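Local coordinates for DegV family protein (Streptococcus agalactiae, PDB 3LUP), which binds a fatty acid, seen here with elaidic acid in its pocket, and may serve in lipid transport or fatty acid metabolism, at residues Asp74-Leu79 with Glu108-Leu113; Glu159-Val164 with Val202-Val207; Ile232-Ser237 with Gln245-Leu250; Asn112-Phe117 with Met142-Ile147. All blocks are in the same frame, centred on the assembly; numbering follows the deposited sequence.

Contact 1: Asp74-Leu79 with Glu108-Leu113; sequences DLLCQL and EEHPNL
Leu76 lies over one face of the His110 imidazole, with its CB 3.7 Å from the ring centroid and 13° off the ring normal, a CH-pi contact centred on the ring. The histidine has CG anti to its carbonyl carbon (chi1 -64°), which carries the imidazole toward the leucine. The same side chain reaches farther along the ring: Leu76 CD1 comes within 3.6 Å of His110 CD2. At the other end, CE1 of His110 sits 3.6 Å from the backbone N of Cys77, an oblique approach with no hydrogen bond. Next to the histidine, Leu113 puts its CD1 3.6 Å from the carbonyl O of Leu76, and both leucines also touch Val87 of the parallel sheet. This side is buried. The chain turns sharply between its two contacting residues, in a type I turn from His110 to Leu113, and there the character changes. Pro111 and Asn112 at the middle of the turn, like Glu109 ahead of it, are exposed and do not touch the helical segment 74-79. The turn thus ties the end of helix 106-109 to strand 114-116 while packing its inward residues on helix 69-81, which covers one face of the sheet. His110 NE2 is hydrogen-bonded to Asp73 OD1, one turn before Cys77 on that helix, which limits rotation of the ring. The carboxylate would probably stabilise positive charge on the imidazole.

Contact 2: Glu159-Val164 with Val202-Val207; sequences EGFIVV and VVYEKV
Glu205 OE2 forms a salt bridge with Arg216 NE of helix 210-224, tying strand 201-205 to the helix under which Phe161 and Tyr204 meet. The setting is the mixed sheet, where antiparallel strand 192-195 runs between strands 159-163 and 201-205. No hydrogen bond joins strands 159-163 and 201-205 directly here; they meet through a T-shaped (edge-to-face) aromatic pair that spans the strand between them. The edge of Phe161 is directed at the face of Tyr204, with centroids 5.0 Å apart and ring planes at 80°. Phe161 CE1 is the leading atom, 3.5 Å from Tyr204 CG and above the tyrosine ring. Tyr204 swings its ring toward the phenylalanine with CG anti to the backbone N (chi1 -177°). Its place on the edge strand is irregular, because Tyr204 and Glu205 both face Val192 in a classic beta bulge.

Helix 210-224 covers the aromatic face of the sheet: Ile220 touches both side chains, and His194 of the intervening strand 192-195 adds a second edge-to-face partner for Tyr204. On its other flank strand 159-163 pairs with strand 277-283, where the backbone of Phe161 is hydrogen-bonded to that of Phe279. The neighbours of Phe161 in the strand, Gly160 and Ile162, touch the bound elaidic acid instead, so alternation along strand 159-163 separates an aromatic core from the fatty acid pocket. At the far corner of the pair, Phe161 CZ lies 4.2 Å from Tyr204 CD1.

Contact 3: Ile232-Ser237 with Gln245-Leu250; sequences IAIIHS and QLYNLL
Ile234 points its side chain at helix 240-252 and divides its two branches between successive residues there. The longer branch runs out in an extended form (chi2 161°) and brings CD1 down onto the helix backbone, 3.5 Å from Tyr247 CA. Against the tyrosine side chain the same methyl lies 3.7 Å from Tyr247 CB and 4.0 Å from the ring atom Tyr247 CD1. It meets the ring at its edge, near the plane, and does not cover a face. The shorter branch turns to Leu246, whose side chain it crosses at a slant, with Ile234 CG2 4.1 Å from Leu246 CD2. Leu250, one turn on from Leu246, lies alongside more loosely, its CD1 4.5 Å from Ile234 CD1.

These residues belong to a beta-alpha-beta unit in which strand 230-236 leads through helix 240-252 to the parallel neighbouring strand 259-263. The short strand and helix segments run nearly antiparallel, at 159°, with axes 9.7 Å apart at closest approach. Leu250 also packs on Leu259 of the returning strand, so the helix spans both strands of the unit. On its flank Leu246 and Leu250 touch Leu217 and Val221 of helix 210-224, the next helix on this face of the sheet. Across the strand, Ile235 faces the other way and touches the bound elaidic acid. The Tyr247 side chain also touches Lys256 in the loop after the helix.

Contact 4: Asn112-Phe117 with Met142-Ile147; sequences NLTIAF and MDFDVI
Phe144, in the first turn of helix 144-155, inserts its ring against Thr114 and Ala116 of strand 114-116, an edge strand of the parallel sheet in this alpha/beta fold. The end of the ring lies against the backbone between these residues. Thr114 CG2 approaches obliquely and lies 3.7 Å from Phe144 CE2, while the threonine and phenylalanine side chains pass in opposite directions. On the other flank Ala116 CB touches Phe144 CZ at 3.8 Å. Between them the backbone N of Ala116 sits at the edge of the ring, in its plane, 3.9 Å from the same CZ. The contact involves no hydrogen bond across the segments and is carried almost wholly by this one ring.

Two things set up the first shell. Alternation along the strand turns Thr114 and Ala116 to this face and sends Ile115 to the opposite one, where it packs on Ile107 and His110. The helix contributes the second: Phe144 has CG anti to the backbone N (chi1 -171°), which carries the ring away from the helix toward the sheet. Farther out, backbone bonds to Val87 hold both Thr114 and Ala116 in register with strand 86-89. His86 of that strand meets the phenylalanine ring at an inclination of about 35°, and Met4 touches it as well. The helix itself opens with Asp143 at the N-cap position, whose backbone O accepts a bond from Ile147 N at 2.9 Å.

Contacts 1 and 4 lie at one end of the molecule, with centres 13 Å apart, and share Asn112 and Leu113; contact 1 packs helix 69-81 and the turn on one face of the four-stranded parallel sheet, and contact 4 brings helix 144-155 to the other face of its edge strand. Contacts 2 and 3 belong to the mixed six-stranded sheet across the chain's centre, 14 Å apart between centres, where helix 210-224 borders both. Centres of the two pairs lie about 34 to 40 Å apart. Along the chain the order is 1, 4, 2, 3, with strand 159-163 following helix 144-155, so the chain passes from one sheet to the other, where contacts 2 and 3 back the fatty acid pocket.

Contact 1: Asp74-Leu79 with Glu108-Leu113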
loop_
_atom_site.group_PDB
_atom_site.type_symbol
_atom_site.label_atom_id
_atom_site.label_comp_id
_atom_site.label_asym_id
_atom_site.label_seq_id
_atom_site.Cartn_x
_atom_site.Cartn_y
_atom_site.Cartn_z
ATOM N N ASP A 74 -10.095 20.525 2.611
ATOM C CA ASP A 74 -11.471 20.682 3.086
ATOM C C ASP A 74 -11.849 19.685 4.205
ATOM O O ASP A 74 -12.650 20.007 5.096
ATOM C CB ASP A 74 -12.459 20.576 1.912
ATOM C CG ASP A 74 -12.245 21.667 0.836
ATOM O OD1 ASP A 74 -11.888 22.823 1.185
ATOM O OD2 ASP A 74 -12.451 21.364 -0.370
ATOM N N LEU A 75 -11.275 18.483 4.147
ATOM C CA LEU A 75 -11.465 17.476 5.187
ATOM C C LEU A 75 -10.805 17.903 6.505
ATOM O O LEU A 75 -11.362 17.699 7.590
ATOM C CB LEU A 75 -10.900 16.127 4.744
ATOM C CG LEU A 75 -11.103 14.958 5.716
ATOM C CD1 LEU A 75 -12.582 14.720 6.047
ATOM C CD2 LEU A 75 -10.502 13.709 5.142
ATOM N N LEU A 76 -9.617 18.485 6.394
ATOM C CA LEU A 76 -8.904 18.974 7.551
ATOM C C LEU A 76 -9.700 20.052 8.264
ATOM O O LEU A 76 -9.848 20.020 9.488
ATOM C CB LEU A 76 -7.521 19.495 7.158
ATOM C CG LEU A 76 -6.450 18.443 6.860
ATOM C CD1 LEU A 76 -5.130 19.122 6.656
ATOM C CD2 LEU A 76 -6.330 17.448 7.982
ATOM N N CYS A 77 -10.218 20.995 7.490
ATOM C CA CYS A 77 -11.042 22.071 8.018
ATOM C C CYS A 77 -12.299 21.509 8.690
ATOM O O CYS A 77 -12.626 21.886 9.816
ATOM C CB CYS A 77 -11.390 23.051 6.895
ATOM S SG CYS A 77 -12.530 24.352 7.375
ATOM N N GLN A 78 -12.977 20.588 8.000
ATOM C CA GLN A 78 -14.158 19.881 8.526
ATOM C C GLN A 78 -13.894 19.152 9.859
ATOM O O GLN A 78 -14.719 19.189 10.775
ATOM C CB GLN A 78 -14.716 18.913 7.465
ATOM C CG GLN A 78 -16.154 18.457 7.699
ATOM C CD GLN A 78 -17.141 19.627 7.923
ATOM O OE1 GLN A 78 -17.037 20.677 7.282
ATOM N NE2 GLN A 78 -18.108 19.432 8.828
ATOM N N LEU A 79 -12.744 18.500 9.963
ATOM C CA LEU A 79 -12.366 17.804 11.190
ATOM C C LEU A 79 -12.171 18.780 12.356
ATOM O O LEU A 79 -12.630 18.524 13.474
ATOM C CB LEU A 79 -11.112 16.943 10.960
ATOM C CG LEU A 79 -11.280 15.758 9.992
ATOM C CD1 LEU A 79 -9.957 15.280 9.438
ATOM C CD2 LEU A 79 -12.000 14.622 10.652
ATOM N N GLU A 108 1.192 23.425 8.073
ATOM C CA GLU A 108 1.279 24.844 8.447
ATOM C C GLU A 108 -0.009 25.644 8.211
ATOM O O GLU A 108 -0.204 26.694 8.830
ATOM C CB GLU A 108 2.443 25.512 7.713
ATOM C CG GLU A 108 3.759 25.464 8.479
ATOM C CD GLU A 108 4.030 24.098 9.093
ATOM O OE1 GLU A 108 4.295 23.127 8.334
ATOM O OE2 GLU A 108 3.966 24.002 10.342
ATOM N N GLU A 109 -0.872 25.138 7.323
ATOM C CA GLU A 109 -2.124 25.816 6.931
ATOM C C GLU A 109 -3.299 25.524 7.875
ATOM O O GLU A 109 -4.342 26.177 7.783
ATOM C CB GLU A 109 -2.540 25.444 5.497
ATOM C CG GLU A 109 -1.454 25.589 4.433
ATOM C CD GLU A 109 -1.179 27.027 4.028
ATOM O OE1 GLU A 109 -2.049 27.893 4.261
ATOM O OE2 GLU A 109 -0.090 27.286 3.460
ATOM N N HIS A 110 -3.128 24.536 8.758
ATOM C CA HIS A 110 -4.129 24.195 9.777
ATOM C C HIS A 110 -3.511 24.181 11.172
ATOM O O HIS A 110 -3.361 23.114 11.785
ATOM C CB HIS A 110 -4.781 22.857 9.454
ATOM C CG HIS A 110 -5.556 22.876 8.180
ATOM N ND1 HIS A 110 -6.916 23.093 8.140
ATOM C CD2 HIS A 110 -5.155 22.741 6.895
ATOM C CE1 HIS A 110 -7.324 23.069 6.884
ATOM N NE2 HIS A 110 -6.274 22.864 6.109
ATOM N N PRO A 111 -3.153 25.369 11.689
ATOM C CA PRO A 111 -2.420 25.427 12.950
ATOM C C PRO A 111 -3.262 25.035 14.177
ATOM O O PRO A 111 -2.703 24.789 15.246
ATOM C CB PRO A 111 -1.970 26.890 13.023
ATOM C CG PRO A 111 -2.982 27.617 12.243
ATOM C CD PRO A 111 -3.433 26.713 11.154
ATOM N N ASN A 112 -4.581 24.949 14.011
ATOM C CA ASN A 112 -5.471 24.555 15.107
ATOM C C ASN A 112 -5.610 23.049 15.332
ATOM O O ASN A 112 -6.345 22.632 16.220
ATOM C CB ASN A 112 -6.836 25.220 14.970
ATOM C CG ASN A 112 -6.786 26.713 15.275
ATOM O OD1 ASN A 112 -6.924 27.542 14.369
ATOM N ND2 ASN A 112 -6.582 27.065 16.555
ATOM N N LEU A 113 -4.899 22.248 14.538
ATOM C CA LEU A 113 -4.791 20.803 14.771
ATOM C C LEU A 113 -3.334 20.401 14.887
ATOM O O LEU A 113 -2.461 21.036 14.293
ATOM C CB LEU A 113 -5.392 20.007 13.615
ATOM C CG LEU A 113 -6.860 20.147 13.229
ATOM C CD1 LEU A 113 -6.978 19.892 11.732
ATOM C CD2 LEU A 113 -7.747 19.198 14.039
#

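Contact 2: Glu159-Val164 with Val202-Val207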
loop_
_atom_site.group_PDB
_atom_site.type_symbol
_atom_site.label_atom_id
_atom_site.label_comp_id
_atom_site.label_asym_id
_atom_site.label_seq_id
_atom_site.Cartn_x
_atom_site.Cartn_y
_atom_site.Cartn_z
ATOM N N GLU A 159 7.613 -4.593 5.366
ATOM C CA GLU A 159 8.312 -5.042 4.178
ATOM C C GLU A 159 7.264 -5.346 3.136
ATOM O O GLU A 159 6.163 -5.787 3.479
ATOM C CB GLU A 159 9.090 -6.332 4.462
ATOM C CG GLU A 159 10.179 -6.226 5.551
ATOM C CD GLU A 159 11.389 -5.348 5.158
ATOM O OE1 GLU A 159 11.732 -5.240 3.942
ATOM O OE2 GLU A 159 12.003 -4.774 6.086
ATOM N N GLY A 160 7.602 -5.136 1.869
ATOM C CA GLY A 160 6.697 -5.432 0.774
ATOM C C GLY A 160 7.475 -5.986 -0.397
ATOM O O GLY A 160 8.282 -5.279 -0.994
ATOM N N PHE A 161 7.240 -7.257 -0.713
ATOM C CA PHE A 161 7.922 -7.940 -1.808
ATOM C C PHE A 161 6.928 -8.346 -2.895
ATOM O O PHE A 161 5.804 -8.711 -2.592
ATOM C CB PHE A 161 8.676 -9.150 -1.264
ATOM C CG PHE A 161 9.956 -8.792 -0.537
ATOM C CD1 PHE A 161 11.205 -9.074 -1.112
ATOM C CD2 PHE A 161 9.921 -8.162 0.703
ATOM C CE1 PHE A 161 12.396 -8.734 -0.464
ATOM C CE2 PHE A 161 11.118 -7.827 1.367
ATOM C CZ PHE A 161 12.357 -8.113 0.775
ATOM N N ILE A 162 7.351 -8.281 -4.154
ATOM C CA ILE A 162 6.450 -8.443 -5.297
ATOM C C ILE A 162 7.082 -9.258 -6.405
ATOM O O ILE A 162 8.270 -9.146 -6.672
ATOM C CB ILE A 162 6.063 -7.073 -5.949
ATOM C CG1 ILE A 162 5.952 -5.945 -4.908
ATOM C CG2 ILE A 162 4.784 -7.208 -6.798
ATOM C CD1 ILE A 162 6.313 -4.570 -5.479
ATOM N N VAL A 163 6.272 -10.068 -7.062
ATOM C CA VAL A 163 6.688 -10.716 -8.289
ATOM C C VAL A 163 5.580 -10.475 -9.283
ATOM O O VAL A 163 4.431 -10.844 -9.042
ATOM C CB VAL A 163 6.936 -12.224 -8.118
ATOM C CG1 VAL A 163 7.075 -12.911 -9.492
ATOM C CG2 VAL A 163 8.165 -12.452 -7.256
ATOM N N VAL A 164 5.923 -9.826 -10.387
ATOM C CA VAL A 164 4.913 -9.425 -11.343
ATOM C C VAL A 164 4.873 -10.383 -12.530
ATOM O O VAL A 164 5.820 -11.154 -12.770
ATOM C CB VAL A 164 5.061 -7.932 -11.782
ATOM C CG1 VAL A 164 5.026 -7.028 -10.571
ATOM C CG2 VAL A 164 6.327 -7.706 -12.599
ATOM N N VAL A 202 12.426 -1.333 -6.032
ATOM C CA VAL A 202 13.699 -1.693 -6.660
ATOM C C VAL A 202 13.733 -3.212 -6.807
ATOM O O VAL A 202 12.897 -3.917 -6.220
ATOM C CB VAL A 202 14.972 -1.175 -5.867
ATOM C CG1 VAL A 202 14.872 0.296 -5.578
ATOM C CG2 VAL A 202 15.198 -1.941 -4.581
ATOM N N VAL A 203 14.680 -3.716 -7.599
ATOM C CA VAL A 203 14.833 -5.152 -7.744
ATOM C C VAL A 203 15.591 -5.681 -6.542
ATOM O O VAL A 203 16.716 -5.273 -6.262
ATOM C CB VAL A 203 15.555 -5.547 -9.056
ATOM C CG1 VAL A 203 15.575 -7.062 -9.224
ATOM C CG2 VAL A 203 14.885 -4.881 -10.258
ATOM N N TYR A 204 14.956 -6.586 -5.814
ATOM C CA TYR A 204 15.636 -7.267 -4.733
ATOM C C TYR A 204 16.587 -8.325 -5.299
ATOM O O TYR A 204 17.777 -8.303 -5.007
ATOM C CB TYR A 204 14.616 -7.884 -3.775
ATOM C CG TYR A 204 15.229 -8.564 -2.577
ATOM C CD1 TYR A 204 15.802 -7.819 -1.542
ATOM C CD2 TYR A 204 15.227 -9.955 -2.474
ATOM C CE1 TYR A 204 16.364 -8.443 -0.434
ATOM C CE2 TYR A 204 15.780 -10.591 -1.370
ATOM C CZ TYR A 204 16.348 -9.830 -0.356
ATOM O OH TYR A 204 16.900 -10.470 0.726
ATOM N N GLU A 205 16.063 -9.221 -6.139
ATOM C CA GLU A 205 16.827 -10.379 -6.602
ATOM C C GLU A 205 16.416 -10.803 -8.026
ATOM O O GLU A 205 15.223 -10.819 -8.346
ATOM C CB GLU A 205 16.616 -11.525 -5.603
ATOM C CG GLU A 205 17.668 -12.621 -5.604
ATOM C CD GLU A 205 17.485 -13.621 -4.450
ATOM O OE1 GLU A 205 17.255 -13.177 -3.294
ATOM O OE2 GLU A 205 17.583 -14.854 -4.701
ATOM N N LYS A 206 17.402 -11.117 -8.875
ATOM C CA LYS A 206 17.135 -11.766 -10.164
ATOM C C LYS A 206 16.847 -13.239 -9.889
ATOM O O LYS A 206 17.711 -13.965 -9.396
ATOM C CB LYS A 206 18.328 -11.641 -11.128
ATOM C CG LYS A 206 18.487 -10.282 -11.833
ATOM C CD LYS A 206 19.705 -10.237 -12.772
ATOM C CE LYS A 206 19.312 -10.314 -14.248
ATOM N NZ LYS A 206 20.411 -10.762 -15.169
ATOM N N VAL A 207 15.624 -13.670 -10.160
ATOM C CA VAL A 207 15.263 -15.082 -10.042
ATOM C C VAL A 207 14.819 -15.530 -11.422
ATOM O O VAL A 207 14.089 -14.817 -12.105
ATOM C CB VAL A 207 14.153 -15.330 -8.983
ATOM C CG1 VAL A 207 13.793 -16.803 -8.914
ATOM C CG2 VAL A 207 14.619 -14.858 -7.611
#

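Contact 3: Ile232-Ser237 with Gln245-Leu250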
loop_
_atom_site.group_PDB
_atom_site.type_symbol
_atom_site.label_atom_id
_atom_site.label_comp_id
_atom_site.label_asym_id
_atom_site.label_seq_id
_atom_site.Cartn_x
_atom_site.Cartn_y
_atom_site.Cartn_z
ATOM N N ILE A 232 0.935 -10.999 8.371
ATOM C CA ILE A 232 1.400 -11.274 6.998
ATOM C C ILE A 232 0.250 -11.330 5.975
ATOM O O ILE A 232 -0.773 -11.979 6.210
ATOM C CB ILE A 232 2.246 -12.578 6.889
ATOM C CG1 ILE A 232 3.236 -12.685 8.043
ATOM C CG2 ILE A 232 3.006 -12.630 5.560
ATOM C CD1 ILE A 232 3.831 -14.061 8.200
ATOM N N ALA A 233 0.435 -10.656 4.840
ATOM C CA ALA A 233 -0.598 -10.561 3.826
ATOM C C ALA A 233 -0.035 -11.024 2.489
ATOM O O ALA A 233 1.009 -10.535 2.056
ATOM C CB ALA A 233 -1.098 -9.114 3.722
ATOM N N ILE A 234 -0.706 -11.982 1.850
ATOM C CA ILE A 234 -0.422 -12.291 0.458
ATOM C C ILE A 234 -1.437 -11.525 -0.382
ATOM O O ILE A 234 -2.647 -11.598 -0.144
ATOM C CB ILE A 234 -0.542 -13.777 0.150
ATOM C CG1 ILE A 234 0.350 -14.588 1.084
ATOM C CG2 ILE A 234 -0.183 -14.042 -1.318
ATOM C CD1 ILE A 234 -0.043 -16.054 1.156
ATOM N N ILE A 235 -0.944 -10.773 -1.351
ATOM C CA ILE A 235 -1.797 -9.863 -2.100
ATOM C C ILE A 235 -1.584 -10.131 -3.583
ATOM O O ILE A 235 -0.457 -10.330 -4.008
ATOM C CB ILE A 235 -1.473 -8.391 -1.765
ATOM C CG1 ILE A 235 -1.218 -8.226 -0.261
ATOM C CG2 ILE A 235 -2.595 -7.470 -2.237
ATOM C CD1 ILE A 235 -0.003 -7.388 0.066
ATOM N N HIS A 236 -2.660 -10.157 -4.362
ATOM C CA HIS A 236 -2.550 -10.468 -5.771
ATOM C C HIS A 236 -3.525 -9.679 -6.626
ATOM O O HIS A 236 -4.592 -9.263 -6.154
ATOM C CB HIS A 236 -2.771 -11.966 -5.991
ATOM C CG HIS A 236 -4.164 -12.411 -5.704
ATOM N ND1 HIS A 236 -5.112 -12.561 -6.692
ATOM C CD2 HIS A 236 -4.783 -12.702 -4.538
ATOM C CE1 HIS A 236 -6.252 -12.945 -6.147
ATOM N NE2 HIS A 236 -6.078 -13.042 -4.841
ATOM N N SER A 237 -3.161 -9.479 -7.889
ATOM C CA SER A 237 -4.077 -8.892 -8.862
ATOM C C SER A 237 -4.557 -9.984 -9.825
ATOM O O SER A 237 -3.989 -10.181 -10.898
ATOM C CB SER A 237 -3.429 -7.709 -9.596
ATOM O OG SER A 237 -2.223 -8.100 -10.248
ATOM N N GLN A 245 -0.483 -20.905 -3.871
ATOM C CA GLN A 245 0.836 -21.513 -3.904
ATOM C C GLN A 245 1.720 -20.938 -2.804
ATOM O O GLN A 245 2.219 -21.679 -1.959
ATOM C CB GLN A 245 1.476 -21.298 -5.276
ATOM C CG GLN A 245 2.973 -21.565 -5.342
ATOM C CD GLN A 245 3.338 -23.019 -5.137
ATOM O OE1 GLN A 245 2.484 -23.898 -5.122
ATOM N NE2 GLN A 245 4.622 -23.277 -4.983
ATOM N N LEU A 246 1.902 -19.617 -2.811
ATOM C CA LEU A 246 2.723 -18.959 -1.807
ATOM C C LEU A 246 2.180 -19.211 -0.407
ATOM O O LEU A 246 2.951 -19.398 0.532
ATOM C CB LEU A 246 2.826 -17.462 -2.082
ATOM C CG LEU A 246 3.672 -16.599 -1.132
ATOM C CD1 LEU A 246 5.095 -17.155 -0.804
ATOM C CD2 LEU A 246 3.726 -15.166 -1.690
ATOM N N TYR A 247 0.853 -19.231 -0.284
ATOM C CA TYR A 247 0.184 -19.533 0.980
ATOM C C TYR A 247 0.607 -20.888 1.507
ATOM O O TYR A 247 0.914 -21.029 2.698
ATOM C CB TYR A 247 -1.333 -19.513 0.803
ATOM C CG TYR A 247 -2.116 -19.746 2.074
ATOM C CD1 TYR A 247 -2.497 -18.675 2.891
ATOM C CD2 TYR A 247 -2.498 -21.032 2.453
ATOM C CE1 TYR A 247 -3.220 -18.881 4.051
ATOM C CE2 TYR A 247 -3.232 -21.246 3.609
ATOM C CZ TYR A 247 -3.587 -20.168 4.397
ATOM O OH TYR A 247 -4.302 -20.392 5.544
ATOM N N ASN A 248 0.608 -21.880 0.615
ATOM C CA ASN A 248 1.022 -23.238 0.962
ATOM C C ASN A 248 2.492 -23.308 1.324
ATOM O O ASN A 248 2.837 -23.926 2.317
ATOM C CB ASN A 248 0.679 -24.224 -0.151
ATOM C CG ASN A 248 -0.818 -24.350 -0.372
ATOM O OD1 ASN A 248 -1.615 -24.201 0.561
ATOM N ND2 ASN A 248 -1.212 -24.614 -1.615
ATOM N N LEU A 249 3.346 -22.648 0.543
ATOM C CA LEU A 249 4.763 -22.552 0.874
ATOM C C LEU A 249 4.977 -21.980 2.274
ATOM O O LEU A 249 5.862 -22.425 2.997
ATOM C CB LEU A 249 5.509 -21.693 -0.148
ATOM C CG LEU A 249 5.664 -22.236 -1.571
ATOM C CD1 LEU A 249 6.076 -21.108 -2.547
ATOM C CD2 LEU A 249 6.627 -23.435 -1.626
ATOM N N LEU A 250 4.161 -20.997 2.651
ATOM C CA LEU A 250 4.224 -20.382 3.972
ATOM C C LEU A 250 3.506 -21.207 5.036
ATOM O O LEU A 250 3.861 -21.155 6.213
ATOM C CB LEU A 250 3.654 -18.972 3.916
ATOM C CG LEU A 250 4.543 -17.970 3.178
ATOM C CD1 LEU A 250 3.896 -16.614 3.226
ATOM C CD2 LEU A 250 5.929 -17.912 3.802
#

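Contact 4: Asn112-Phe117 with Met142-Ile147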
loop_
_atom_site.group_PDB
_atom_site.type_symbol
_atom_site.label_atom_id
_atom_site.label_comp_id
_atom_site.label_asym_id
_atom_site.label_seq_id
_atom_site.Cartn_x
_atom_site.Cartn_y
_atom_site.Cartn_z
ATOM N N ASN A 112 -4.581 24.949 14.011
ATOM C CA ASN A 112 -5.471 24.555 15.107
ATOM C C ASN A 112 -5.610 23.049 15.332
ATOM O O ASN A 112 -6.345 22.632 16.220
ATOM C CB ASN A 112 -6.836 25.220 14.970
ATOM C CG ASN A 112 -6.786 26.713 15.275
ATOM O OD1 ASN A 112 -6.924 27.542 14.369
ATOM N ND2 ASN A 112 -6.582 27.065 16.555
ATOM N N LEU A 113 -4.899 22.248 14.538
ATOM C CA LEU A 113 -4.791 20.803 14.771
ATOM C C LEU A 113 -3.334 20.401 14.887
ATOM O O LEU A 113 -2.461 21.036 14.293
ATOM C CB LEU A 113 -5.392 20.007 13.615
ATOM C CG LEU A 113 -6.860 20.147 13.229
ATOM C CD1 LEU A 113 -6.978 19.892 11.732
ATOM C CD2 LEU A 113 -7.747 19.198 14.039
ATOM N N THR A 114 -3.079 19.340 15.646
ATOM C CA THR A 114 -1.768 18.725 15.684
ATOM C C THR A 114 -1.812 17.579 14.691
ATOM O O THR A 114 -2.622 16.655 14.834
ATOM C CB THR A 114 -1.415 18.232 17.078
ATOM O OG1 THR A 114 -1.378 19.352 17.964
ATOM C CG2 THR A 114 -0.052 17.582 17.076
ATOM N N ILE A 115 -0.942 17.665 13.682
ATOM C CA ILE A 115 -1.026 16.835 12.480
ATOM C C ILE A 115 0.303 16.174 12.177
ATOM O O ILE A 115 1.339 16.838 12.143
ATOM C CB ILE A 115 -1.426 17.683 11.254
ATOM C CG1 ILE A 115 -2.732 18.424 11.521
ATOM C CG2 ILE A 115 -1.560 16.815 10.016
ATOM C CD1 ILE A 115 -2.981 19.584 10.573
ATOM N N ALA A 116 0.274 14.867 11.942
ATOM C CA ALA A 116 1.472 14.168 11.488
ATOM C C ALA A 116 1.170 13.341 10.249
ATOM O O ALA A 116 0.239 12.519 10.248
ATOM C CB ALA A 116 2.056 13.311 12.593
ATOM N N PHE A 117 1.941 13.597 9.190
ATOM C CA PHE A 117 1.866 12.835 7.952
ATOM C C PHE A 117 3.180 12.079 7.718
ATOM O O PHE A 117 3.906 12.394 6.774
ATOM C CB PHE A 117 1.616 13.748 6.745
ATOM C CG PHE A 117 0.263 14.432 6.725
ATOM C CD1 PHE A 117 -0.878 13.813 7.228
ATOM C CD2 PHE A 117 0.136 15.705 6.157
ATOM C CE1 PHE A 117 -2.113 14.467 7.198
ATOM C CE2 PHE A 117 -1.094 16.361 6.116
ATOM C CZ PHE A 117 -2.216 15.745 6.634
HETATM N N MSE A 142 -2.733 6.303 24.632
HETATM C CA MSE A 142 -1.378 6.725 24.285
HETATM C C MSE A 142 -1.361 8.163 23.735
HETATM O O MSE A 142 -2.265 8.561 22.996
HETATM C CB MSE A 142 -0.808 5.747 23.258
HETATM C CG MSE A 142 0.669 5.384 23.402
HETATM SE SE MSE A 142 1.302 4.230 21.908
HETATM C CE MSE A 142 0.311 2.602 22.355
ATOM N N ASP A 143 -0.337 8.932 24.116
ATOM C CA ASP A 143 -0.162 10.313 23.650
ATOM C C ASP A 143 0.192 10.345 22.177
ATOM O O ASP A 143 0.855 9.435 21.667
ATOM C CB ASP A 143 0.939 11.048 24.430
ATOM C CG ASP A 143 0.480 11.522 25.798
ATOM O OD1 ASP A 143 -0.691 11.948 25.933
ATOM O OD2 ASP A 143 1.299 11.477 26.747
ATOM N N PHE A 144 -0.239 11.417 21.516
ATOM C CA PHE A 144 -0.036 11.594 20.096
ATOM C C PHE A 144 1.413 11.373 19.671
ATOM O O PHE A 144 1.655 10.611 18.736
ATOM C CB PHE A 144 -0.533 12.958 19.638
ATOM C CG PHE A 144 -0.554 13.110 18.156
ATOM C CD1 PHE A 144 -1.524 12.464 17.393
ATOM C CD2 PHE A 144 0.406 13.881 17.515
ATOM C CE1 PHE A 144 -1.545 12.584 16.011
ATOM C CE2 PHE A 144 0.396 14.013 16.136
ATOM C CZ PHE A 144 -0.589 13.356 15.378
ATOM N N ASP A 145 2.369 12.003 20.355
ATOM C CA ASP A 145 3.793 11.830 19.992
ATOM C C ASP A 145 4.275 10.389 20.109
ATOM O O ASP A 145 5.083 9.936 19.299
ATOM C CB ASP A 145 4.707 12.738 20.812
ATOM C CG ASP A 145 4.570 14.193 20.434
ATOM O OD1 ASP A 145 3.698 14.519 19.590
ATOM O OD2 ASP A 145 5.336 15.013 20.992
ATOM N N VAL A 146 3.765 9.690 21.120
ATOM C CA VAL A 146 4.070 8.290 21.349
ATOM C C VAL A 146 3.455 7.398 20.256
ATOM O O VAL A 146 4.110 6.481 19.751
ATOM C CB VAL A 146 3.622 7.844 22.768
ATOM C CG1 VAL A 146 4.042 6.404 23.060
ATOM C CG2 VAL A 146 4.207 8.773 23.822
ATOM N N ILE A 147 2.206 7.660 19.885
ATOM C CA ILE A 147 1.580 6.903 18.819
ATOM C C ILE A 147 2.405 7.080 17.558
ATOM O O ILE A 147 2.885 6.098 17.000
ATOM C CB ILE A 147 0.112 7.315 18.609
ATOM C CG1 ILE A 147 -0.699 6.954 19.865
ATOM C CG2 ILE A 147 -0.461 6.647 17.361
ATOM C CD1 ILE A 147 -2.182 7.236 19.789
#